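Local coordinates for protein putative phosphatase (Bacteroides thetaiotaomicron, PDB 3KYA) that is a putative phosphatase of unproven activity that binds zinc and joins an IPT/TIG domain to a probable six-bladed beta-propeller, at residues Gly112-Asn115 and Asn116-Gln120; Ile156-Asp159 and Gly160-Ala163; Phe263-Glu267 and Lys268-Phe272; Phe395-Arg398 and Leu399-Cys402. All coordinates share one frame; numbering follows the deposited sequence. Where two conformers were deposited one is given.

Contact 1 (Gly112-Asn115 and Asn116-Gln120). With EDO (1,2-ethanediol), chain J.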
loop_
_atom_site.group_PDB
_atom_site.type_symbol
_atom_site.label_atom_id
_atom_site.label_comp_id
_atom_site.label_asym_id
_atom_site.label_seq_id
_atom_site.Cartn_x
_atom_site.Cartn_y
_atom_site.Cartn_z
ATOM N N GLY A 112 18.488 -17.413 -23.485
ATOM C CA GLY A 112 17.510 -18.463 -23.724
ATOM C C GLY A 112 16.464 -17.970 -24.709
ATOM O O GLY A 112 16.309 -16.761 -24.921
ATOM N N TYR A 113 15.782 -18.913 -25.349
ATOM C CA TYR A 113 14.699 -18.602 -26.275
ATOM C C TYR A 113 13.862 -19.838 -26.540
ATOM O O TYR A 113 14.270 -20.969 -26.255
ATOM C CB TYR A 113 15.207 -18.036 -27.604
ATOM C CG TYR A 113 15.923 -19.021 -28.498
ATOM C CD1 TYR A 113 17.261 -19.345 -28.282
ATOM C CD2 TYR A 113 15.277 -19.601 -29.580
ATOM C CE1 TYR A 113 17.929 -20.242 -29.115
ATOM C CE2 TYR A 113 15.933 -20.492 -30.421
ATOM C CZ TYR A 113 17.257 -20.811 -30.182
ATOM O OH TYR A 113 17.915 -21.689 -31.010
ATOM N N ARG A 114 12.681 -19.598 -27.088
ATOM C CA ARG A 114 11.761 -20.655 -27.419
ATOM C C ARG A 114 11.188 -20.294 -28.780
ATOM O O ARG A 114 10.466 -19.286 -28.892
ATOM C CB ARG A 114 10.680 -20.738 -26.333
ATOM C CG ARG A 114 9.675 -21.823 -26.502
ATOM C CD ARG A 114 8.543 -21.686 -25.475
ATOM N NE ARG A 114 7.415 -22.553 -25.800
ATOM C CZ ARG A 114 6.917 -23.521 -25.040
ATOM N NH1 ARG A 114 7.385 -23.769 -23.821
ATOM N NH2 ARG A 114 5.879 -24.225 -25.489
ATOM N N ASN A 115 11.522 -21.080 -29.814
ATOM C CA ASN A 115 11.022 -20.805 -31.171
ATOM C C ASN A 115 9.570 -21.285 -31.330
ATOM O O ASN A 115 8.994 -21.841 -30.393
ATOM C CB ASN A 115 11.985 -21.355 -32.264
ATOM C CG ASN A 115 12.100 -22.883 -32.273
ATOM O OD1 ASN A 115 11.163 -23.600 -31.932
ATOM N ND2 ASN A 115 13.257 -23.378 -32.703
ATOM N N ASN A 116 8.966 -21.056 -32.495
ATOM C CA ASN A 116 7.551 -21.424 -32.694
ATOM C C ASN A 116 7.261 -22.919 -32.598
ATOM O O ASN A 116 6.141 -23.301 -32.259
ATOM C CB ASN A 116 6.993 -20.858 -34.012
ATOM C CG ASN A 116 7.849 -21.208 -35.198
ATOM O OD1 ASN A 116 9.063 -21.017 -35.164
ATOM N ND2 ASN A 116 7.227 -21.707 -36.263
ATOM N N ARG A 117 8.251 -23.762 -32.891
ATOM C CA ARG A 117 8.059 -25.215 -32.788
ATOM C C ARG A 117 8.540 -25.741 -31.428
ATOM O O ARG A 117 8.371 -26.923 -31.124
ATOM C CB ARG A 117 8.777 -25.953 -33.928
ATOM C CG ARG A 117 8.262 -25.616 -35.337
ATOM C CD ARG A 117 9.028 -26.386 -36.421
ATOM N NE ARG A 117 8.774 -25.870 -37.768
ATOM C CZ ARG A 117 9.588 -25.045 -38.424
ATOM N NH1 ARG A 117 10.726 -24.645 -37.875
ATOM N NH2 ARG A 117 9.269 -24.627 -39.642
ATOM N N ASP A 118 9.111 -24.857 -30.607
ATOM C CA ASP A 118 9.678 -25.213 -29.293
ATOM C C ASP A 118 10.646 -26.383 -29.479
ATOM O O ASP A 118 10.671 -27.298 -28.661
ATOM C CB ASP A 118 8.592 -25.550 -28.257
ATOM C CG ASP A 118 9.143 -25.689 -26.821
ATOM O OD1 ASP A 118 10.257 -25.200 -26.545
ATOM O OD2 ASP A 118 8.438 -26.259 -25.945
ATOM N N ASP A 119 11.457 -26.339 -30.546
ATOM C CA ASP A 119 12.394 -27.441 -30.831
ATOM C C ASP A 119 13.872 -27.055 -30.765
ATOM O O ASP A 119 14.716 -27.809 -31.234
ATOM C CB ASP A 119 12.053 -28.117 -32.182
ATOM C CG ASP A 119 12.291 -27.222 -33.396
ATOM O OD1 ASP A 119 12.956 -26.172 -33.282
ATOM O OD2 ASP A 119 11.804 -27.588 -34.493
ATOM N N GLN A 120 14.178 -25.899 -30.171
ATOM C CA GLN A 120 15.552 -25.432 -30.027
ATOM C C GLN A 120 16.414 -26.316 -29.118
ATOM O O GLN A 120 17.639 -26.317 -29.255
ATOM C CB GLN A 120 15.612 -23.970 -29.531
ATOM C CG GLN A 120 15.039 -23.716 -28.137
ATOM C CD GLN A 120 13.558 -23.976 -28.055
ATOM O OE1 GLN A 120 12.821 -23.708 -29.006
ATOM N NE2 GLN A 120 13.104 -24.494 -26.915
HETATM C C1 EDO J . 19.456 -12.773 -26.082
HETATM O O1 EDO J . 19.595 -11.373 -25.809
HETATM C C2 EDO J . 18.104 -13.268 -25.566
HETATM O O2 EDO J . 17.659 -14.407 -26.318
#
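Asn115 and Gln120 both turn CG between their own backbone N and carbonyl carbon (chi1 65° and 64°), and Gln120 bends again at chi2, which brings the two amides past one another, running opposite ways, inside a tight loop. The loop is built on a type I beta turn from Asn115 to Asp118, closed by Asp118 N on Asn115 O at 3.0 Å. Across the turn, Asn115 N gives its hydrogen to Gln120 OE1 at 3.0 Å, reaching the carbonyl from above its plane. The other end of the same amide is fixed too: Gln120 NE2 points almost straight at Asp118 OD1, 3.0 Å away. Asn115 in turn uses both ends of its own amide on Asp119, with OD1 taking the backbone N at 3.1 Å and ND2 giving to the carboxylate OD1 at 2.9 Å.

Asp118 has a second task. Its carboxylate lies flat over the guanidinium of Arg114, planes 19° apart, with OD2 above the centre; this is a salt bridge of charges alone, since no N-H of Arg114 aims at that oxygen. Arg114 NH1 is spent on Val464 O, and His466 touches both side chains from a distant part of the sequence. With an alanine at Gln120, Asn115 N and Asp118 OD1 would probably be left without these partners and the cover over one face of Tyr113 would be thinned. That cover includes a CH-pi contact, with Gln120 CG standing 4.3 Å from the Tyr113 ring centroid, displaced toward the rim.

Contact 2 (Ile156-Asp159 and Gly160-Ala163). With ZN (zinc ion), chain Y.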
loop_
_atom_site.group_PDB
_atom_site.type_symbol
_atom_site.label_atom_id
_atom_site.label_comp_id
_atom_site.label_asym_id
_atom_site.label_seq_id
_atom_site.Cartn_x
_atom_site.Cartn_y
_atom_site.Cartn_z
ATOM N N ILE A 156 22.642 -22.487 -11.865
ATOM C CA ILE A 156 21.273 -22.960 -11.963
ATOM C C ILE A 156 21.259 -24.486 -11.883
ATOM O O ILE A 156 22.035 -25.164 -12.570
ATOM C CB ILE A 156 20.567 -22.444 -13.253
ATOM C CG1 ILE A 156 19.097 -22.899 -13.293
ATOM C CG2 ILE A 156 21.345 -22.851 -14.534
ATOM C CD1 ILE A 156 18.250 -22.185 -14.356
ATOM N N CYS A 157 20.404 -25.007 -11.003
ATOM C CA CYS A 157 20.207 -26.438 -10.857
ATOM C C CYS A 157 18.776 -26.750 -11.257
ATOM O O CYS A 157 17.871 -25.896 -11.128
ATOM C CB CYS A 157 20.507 -26.933 -9.442
ATOM S SG CYS A 157 19.457 -26.301 -8.125
ATOM N N TYR A 158 18.576 -27.979 -11.713
ATOM C CA TYR A 158 17.304 -28.399 -12.278
ATOM C C TYR A 158 16.759 -29.709 -11.762
ATOM O O TYR A 158 17.489 -30.676 -11.601
ATOM C CB TYR A 158 17.474 -28.641 -13.777
ATOM C CG TYR A 158 17.967 -27.478 -14.601
ATOM C CD1 TYR A 158 17.099 -26.464 -14.981
ATOM C CD2 TYR A 158 19.275 -27.430 -15.056
ATOM C CE1 TYR A 158 17.524 -25.415 -15.767
ATOM C CE2 TYR A 158 19.720 -26.370 -15.856
ATOM C CZ TYR A 158 18.836 -25.356 -16.191
ATOM O OH TYR A 158 19.249 -24.303 -16.981
ATOM N N ASP A 159 15.448 -29.743 -11.580
ATOM C CA ASP A 159 14.756 -30.953 -11.243
ATOM C C ASP A 159 14.407 -31.630 -12.579
ATOM O O ASP A 159 13.355 -31.341 -13.169
ATOM C CB ASP A 159 13.507 -30.608 -10.420
ATOM C CG ASP A 159 12.742 -31.835 -9.940
ATOM O OD1 ASP A 159 13.073 -32.973 -10.332
ATOM O OD2 ASP A 159 11.774 -31.656 -9.165
ATOM N N GLY A 160 15.300 -32.495 -13.072
ATOM C CA GLY A 160 15.121 -33.216 -14.355
ATOM C C GLY A 160 16.237 -33.087 -15.405
ATOM O O GLY A 160 16.107 -33.622 -16.506
ATOM N N HIS A 161 17.296 -32.334 -15.087
ATOM C CA HIS A 161 18.489 -32.160 -15.957
ATOM C C HIS A 161 19.661 -32.347 -15.001
ATOM O O HIS A 161 19.793 -31.595 -14.039
ATOM C CB HIS A 161 18.503 -30.796 -16.631
ATOM C CG HIS A 161 19.615 -30.613 -17.611
ATOM N ND1 HIS A 161 19.549 -31.079 -18.906
ATOM C CD2 HIS A 161 20.831 -30.027 -17.481
ATOM C CE1 HIS A 161 20.669 -30.767 -19.540
ATOM N NE2 HIS A 161 21.467 -30.137 -18.695
ATOM N N LYS A 162 20.519 -33.330 -15.307
ATOM C CA LYS A 162 21.612 -33.752 -14.401
ATOM C C LYS A 162 22.954 -33.007 -14.505
ATOM O O LYS A 162 24.000 -33.582 -14.213
ATOM C CB LYS A 162 21.874 -35.260 -14.531
ATOM C CG LYS A 162 22.776 -35.772 -13.414
ATOM C CD LYS A 162 23.015 -37.266 -13.460
ATOM C CE LYS A 162 24.114 -37.641 -12.479
ATOM N NZ LYS A 162 24.502 -39.072 -12.532
ATOM N N ALA A 163 22.940 -31.806 -15.055
ATOM C CA ALA A 163 24.085 -30.905 -14.985
ATOM C C ALA A 163 23.674 -29.619 -14.272
ATOM O O ALA A 163 22.551 -29.144 -14.442
ATOM C CB ALA A 163 24.625 -30.603 -16.389
HETATM ZN ZN ZN Y . 18.081 -32.214 -19.896
HETATM O O HOH W 1 20.839 -29.645 -12.183
HETATM O O HOH W 2 16.192 -31.778 -19.605
#
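Tyr158 and His161 run alongside each other from neighbouring CB atoms, 3.7 Å apart. Beyond CB the rings turn against each other: the planes are 84° apart and the centroids 5.5 Å, an oblique meeting in which Tyr158 CD2 comes 3.9 Å from His161 CD2. Trp122 serves both rings, stacking on His161 and meeting Tyr158 edge-to-face, while the Tyr158 hydroxyl is hydrogen-bonded to Gln165 OE1. In the plane of the Tyr158 ring, Ala163 O sits off the edge, 3.7 Å from CD2.

With chi1 at -175° the His161 ring swings clear of its own backbone N and turns ND1 to a zinc ion at 2.1 Å. A water 2.0 Å from the zinc and two atoms from outside this hairpin tip complete its shell. Another water bridges the two backbones: it accepts from Tyr158 N and donates to His161 O and Ala163 O. Asp159, at the bend, points away from 160-163 and makes a salt bridge with Arg187.

This is the tip of the beta hairpin 153-159/161-168, with a water between its backbones and a zinc site on its histidine.

Contact 3 (Phe263-Glu267 and Lys268-Phe272)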
loop_
_atom_site.group_PDB
_atom_site.type_symbol
_atom_site.label_atom_id
_atom_site.label_comp_id
_atom_site.label_asym_id
_atom_site.label_seq_id
_atom_site.Cartn_x
_atom_site.Cartn_y
_atom_site.Cartn_z
ATOM N N PHE A 263 17.846 -28.994 6.319
ATOM C CA PHE A 263 17.308 -29.691 5.150
ATOM C C PHE A 263 16.063 -30.491 5.577
ATOM O O PHE A 263 15.891 -30.795 6.766
ATOM C CB PHE A 263 18.365 -30.557 4.454
ATOM C CG PHE A 263 18.849 -31.716 5.274
ATOM C CD1 PHE A 263 19.833 -31.544 6.230
ATOM C CD2 PHE A 263 18.345 -32.986 5.054
ATOM C CE1 PHE A 263 20.281 -32.616 6.983
ATOM C CE2 PHE A 263 18.774 -34.073 5.820
ATOM C CZ PHE A 263 19.745 -33.887 6.776
ATOM N N ASN A 264 15.187 -30.795 4.620
ATOM C CA ASN A 264 13.929 -31.489 4.937
ATOM C C ASN A 264 13.754 -32.852 4.282
ATOM O O ASN A 264 14.645 -33.367 3.614
ATOM C CB ASN A 264 12.731 -30.627 4.496
ATOM C CG ASN A 264 12.425 -30.767 3.003
ATOM O OD1 ASN A 264 13.338 -30.848 2.163
ATOM N ND2 ASN A 264 11.138 -30.790 2.665
ATOM N N SER A 265 12.588 -33.447 4.545
ATOM C CA SER A 265 12.103 -34.597 3.816
ATOM C C SER A 265 10.604 -34.376 3.610
ATOM O O SER A 265 9.879 -33.983 4.539
ATOM C CB SER A 265 12.339 -35.925 4.529
ATOM O OG SER A 265 11.721 -36.983 3.803
ATOM N N TYR A 266 10.159 -34.613 2.387
ATOM C CA TYR A 266 8.747 -34.574 2.030
ATOM C C TYR A 266 7.914 -35.650 2.753
ATOM O O TYR A 266 6.714 -35.458 3.007
ATOM C CB TYR A 266 8.672 -34.741 0.517
ATOM C CG TYR A 266 7.380 -35.186 -0.139
ATOM C CD1 TYR A 266 7.049 -36.535 -0.220
ATOM C CD2 TYR A 266 6.567 -34.275 -0.797
ATOM C CE1 TYR A 266 5.913 -36.951 -0.872
ATOM C CE2 TYR A 266 5.433 -34.681 -1.463
ATOM C CZ TYR A 266 5.115 -36.015 -1.499
ATOM O OH TYR A 266 3.995 -36.414 -2.150
ATOM N N GLU A 267 8.546 -36.774 3.078
ATOM C CA GLU A 267 7.837 -37.901 3.723
ATOM C C GLU A 267 6.825 -37.443 4.788
ATOM O O GLU A 267 5.605 -37.646 4.633
ATOM C CB GLU A 267 8.828 -38.876 4.346
ATOM C CG GLU A 267 8.129 -40.127 4.913
ATOM C CD GLU A 267 8.980 -40.909 5.886
ATOM O OE1 GLU A 267 9.782 -40.294 6.623
ATOM O OE2 GLU A 267 8.822 -42.147 5.926
ATOM N N LYS A 268 7.329 -36.837 5.861
ATOM C CA LYS A 268 6.485 -36.299 6.943
ATOM C C LYS A 268 6.669 -34.787 7.122
ATOM O O LYS A 268 6.159 -34.197 8.071
ATOM C CB LYS A 268 6.809 -37.000 8.256
ATOM C CG LYS A 268 6.506 -38.485 8.262
ATOM C CD LYS A 268 7.001 -39.111 9.553
ATOM C CE LYS A 268 6.600 -40.566 9.653
ATOM N NZ LYS A 268 7.208 -41.225 10.839
ATOM N N GLY A 269 7.405 -34.163 6.208
ATOM C CA GLY A 269 7.709 -32.735 6.313
ATOM C C GLY A 269 8.697 -32.439 7.434
ATOM O O GLY A 269 8.623 -31.391 8.076
ATOM N N GLN A 270 9.607 -33.376 7.684
ATOM C CA GLN A 270 10.645 -33.204 8.699
ATOM C C GLN A 270 11.606 -32.067 8.357
ATOM O O GLN A 270 11.873 -31.823 7.187
ATOM C CB GLN A 270 11.532 -34.452 8.825
ATOM C CG GLN A 270 10.903 -35.778 9.246
ATOM C CD GLN A 270 10.396 -36.654 8.109
ATOM O OE1 GLN A 270 9.912 -36.176 7.093
ATOM N NE2 GLN A 270 10.447 -37.964 8.322
ATOM N N VAL A 271 12.127 -31.401 9.382
ATOM C CA VAL A 271 13.208 -30.434 9.232
ATOM C C VAL A 271 14.366 -30.945 10.087
ATOM O O VAL A 271 14.202 -31.160 11.293
ATOM C CB VAL A 271 12.816 -28.990 9.616
ATOM C CG1 VAL A 271 14.052 -28.087 9.659
ATOM C CG2 VAL A 271 11.785 -28.436 8.628
ATOM N N PHE A 272 15.517 -31.171 9.441
ATOM C CA PHE A 272 16.727 -31.662 10.093
ATOM C C PHE A 272 17.779 -30.562 10.174
ATOM O O PHE A 272 17.878 -29.734 9.268
ATOM C CB PHE A 272 17.340 -32.842 9.328
ATOM C CG PHE A 272 16.443 -34.035 9.205
ATOM C CD1 PHE A 272 16.248 -34.883 10.282
ATOM C CD2 PHE A 272 15.834 -34.340 7.999
ATOM C CE1 PHE A 272 15.426 -35.994 10.167
ATOM C CE2 PHE A 272 15.011 -35.452 7.876
ATOM C CZ PHE A 272 14.807 -36.275 8.964
#
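Phe263 and Phe272 form an antiparallel hydrogen-bonded pair, Phe272 N lying 2.7 Å from Phe263 O, in a beta hairpin whose strand axes, 263-265 and 270-272, come within 4.7 Å. On the same face their side chains overlap. Phe272 CB sits over one face of the Phe263 ring, 3.9 Å from its centroid in a CH-pi contact, and beyond it the two rings meet obliquely with planes 32° apart.

Toward the turn the contact becomes polar. Gln270 bends at chi2 (90°), which folds its amide back over the turn. There NE2 gives a hydrogen bond to Glu267 OE1 at 3.0 Å, in the plane of its own amide and nearly along the C-O axis of the acid, the two flat groups being close to coplanar. Gln270 OE1 meanwhile takes Lys268 N at 2.9 Å, from above the carbonyl plane. A leucine in place of Gln270 would probably leave Lys268 N without this acceptor and the Glu267 carboxylate with one donor fewer to hold its rotation. That carboxylate has other mates, Tyr246 OH on OE1 and Lys247 NZ on OE2. Ser265 makes an ST turn, its OG accepting Glu267 N at 3.3 Å while also bonded to Lys247 O.

The hairpin supplies the two inner strands of a four-stranded antiparallel sheet, between strands 252-254 and 300-305. Its Phe263, Ser265 and Gln270 side chains reach strand 240-246 of the preceding sheet, and Asn264 and Val271 lean on Phe313 of strand 313-317 in the following one.

Contact 4 (Phe395-Arg398 and Leu399-Cys402)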
loop_
_atom_site.group_PDB
_atom_site.type_symbol
_atom_site.label_atom_id
_atom_site.label_comp_id
_atom_site.label_asym_id
_atom_site.label_seq_id
_atom_site.Cartn_x
_atom_site.Cartn_y
_atom_site.Cartn_z
ATOM N N PHE A 395 8.899 -13.602 -4.137
ATOM C CA PHE A 395 8.952 -15.005 -4.569
ATOM C C PHE A 395 8.255 -15.206 -5.900
ATOM O O PHE A 395 7.365 -14.434 -6.275
ATOM C CB PHE A 395 8.367 -15.945 -3.502
ATOM C CG PHE A 395 6.857 -15.911 -3.390
ATOM C CD1 PHE A 395 6.206 -15.017 -2.529
ATOM C CD2 PHE A 395 6.085 -16.792 -4.133
ATOM C CE1 PHE A 395 4.810 -15.009 -2.433
ATOM C CE2 PHE A 395 4.702 -16.791 -4.034
ATOM C CZ PHE A 395 4.065 -15.889 -3.176
ATOM N N VAL A 396 8.693 -16.223 -6.638
ATOM C CA VAL A 396 8.064 -16.555 -7.906
ATOM C C VAL A 396 6.896 -17.517 -7.610
ATOM O O VAL A 396 7.087 -18.554 -6.985
ATOM C CB VAL A 396 9.076 -17.092 -8.972
ATOM C CG1 VAL A 396 9.878 -15.913 -9.546
ATOM C CG2 VAL A 396 10.003 -18.239 -8.433
ATOM N N ASP A 397 5.701 -17.106 -8.040
ATOM C CA ASP A 397 4.426 -17.828 -7.830
ATOM C C ASP A 397 4.209 -18.543 -9.149
ATOM O O ASP A 397 3.651 -17.982 -10.089
ATOM C CB ASP A 397 3.351 -16.810 -7.510
ATOM C CG ASP A 397 2.042 -17.434 -7.057
ATOM O OD1 ASP A 397 2.014 -18.661 -6.785
ATOM O OD2 ASP A 397 1.056 -16.672 -6.967
ATOM N N ARG A 398 4.645 -19.795 -9.205
ATOM C CA ARG A 398 4.829 -20.483 -10.500
ATOM C C ARG A 398 3.639 -20.518 -11.436
ATOM O O ARG A 398 3.766 -20.097 -12.587
ATOM C CB ARG A 398 5.412 -21.908 -10.328
ATOM C CG ARG A 398 5.881 -22.500 -11.655
ATOM C CD ARG A 398 6.631 -23.842 -11.535
ATOM N NE ARG A 398 5.784 -24.878 -10.955
ATOM C CZ ARG A 398 4.933 -25.655 -11.621
ATOM N NH1 ARG A 398 4.759 -25.546 -12.934
ATOM N NH2 ARG A 398 4.230 -26.562 -10.947
ATOM N N LEU A 399 2.493 -20.999 -10.952
ATOM C CA LEU A 399 1.329 -21.159 -11.816
ATOM C C LEU A 399 0.507 -19.883 -11.973
ATOM O O LEU A 399 -0.513 -19.885 -12.661
ATOM C CB LEU A 399 0.474 -22.357 -11.357
ATOM C CG LEU A 399 1.122 -23.725 -11.620
ATOM C CD1 LEU A 399 0.262 -24.876 -11.085
ATOM C CD2 LEU A 399 1.427 -23.934 -13.120
ATOM N N ASN A 400 0.953 -18.806 -11.335
ATOM C CA ASN A 400 0.346 -17.486 -11.538
ATOM C C ASN A 400 1.246 -16.574 -12.387
ATOM O O ASN A 400 0.937 -15.405 -12.566
ATOM C CB ASN A 400 -0.012 -16.832 -10.210
ATOM C CG ASN A 400 -1.165 -17.529 -9.521
ATOM O OD1 ASN A 400 -2.079 -18.028 -10.183
ATOM N ND2 ASN A 400 -1.127 -17.581 -8.190
ATOM N N PHE A 401 2.356 -17.113 -12.889
ATOM C CA PHE A 401 3.213 -16.415 -13.851
ATOM C C PHE A 401 3.678 -15.020 -13.415
ATOM O O PHE A 401 3.697 -14.077 -14.221
ATOM C CB PHE A 401 2.464 -16.298 -15.187
ATOM C CG PHE A 401 1.597 -17.510 -15.524
ATOM C CD1 PHE A 401 2.162 -18.767 -15.713
ATOM C CD2 PHE A 401 0.226 -17.368 -15.682
ATOM C CE1 PHE A 401 1.368 -19.869 -16.032
ATOM C CE2 PHE A 401 -0.589 -18.460 -16.001
ATOM C CZ PHE A 401 -0.020 -19.716 -16.187
ATOM N N CYS A 402 4.070 -14.886 -12.154
ATOM C CA CYS A 402 4.493 -13.588 -11.641
ATOM C C CYS A 402 5.411 -13.670 -10.419
ATOM O O CYS A 402 5.591 -14.731 -9.817
ATOM C CB CYS A 402 3.250 -12.766 -11.297
ATOM S SG CYS A 402 2.228 -13.480 -9.976
#
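Asp397 and Cys402 close a tight beta hairpin between strands 391-397 and 402-406, the inner pair of a four-stranded sheet, probably one propeller blade. The backbone bonds come first. Asp397 N reaches Cys402 O at 3.0 Å, an antiparallel hydrogen-bonded pair, and inside it the chain makes a short 3-10 turn: Asn400 N bonds to Asp397 O at 3.1 Å, and Phe401 N makes a weak bond to Arg398 O at 3.3 Å. Phe401 then takes left-handed backbone angles, which swing the chain back into the return strand.

Among polar side chains, the central bond runs from Asn400 ND2 to Asp397 OD2, 2.7 Å and nearly straight. The amide keeps this oxygen in its own plane but approaches from above the carboxylate, and the two flat groups stand 84° apart. Asp397 is buried and well supplied: Arg404 makes a salt bridge to OD2, and Asn372 N bonds to OD1. These partners would probably stabilise its negative charge. Asn400 ND2 also donates to Gly360 O, tying the turn to another loop.

Van der Waals contacts come last. Arg398 bends at chi3 (62°) and lays its guanidinium beside Leu399, whose CG lies over one face toward the rim and whose CD2 is 3.7 Å from Arg398 NH1; that nitrogen makes its salt bridge with Asp445. Phe401 points away and meets Trp430 edge-to-face. Alongside the pair, Cys402 SG comes within 4.3 Å of Asp397 CB.

All four contacts are short local closures that follow one another in series along the chain, with none nested or crossing. After the N-terminal IPT/TIG domain, contact 1 ties off a loop that leads from strand 105-110, which is part of the last sheet of the probable propeller, toward strand 125-126 of the first. Contact 2 turns the hairpin 153-159/161-168 in that first sheet, contact 3 the inner hairpin of the third, and contact 4 that of the fifth. Contacts 1 and 2 are the nearest by centres, about 19 Å apart, while contacts 1 and 3 are the farthest, about 37 Å. No two touch; each stays within its own part of the ring.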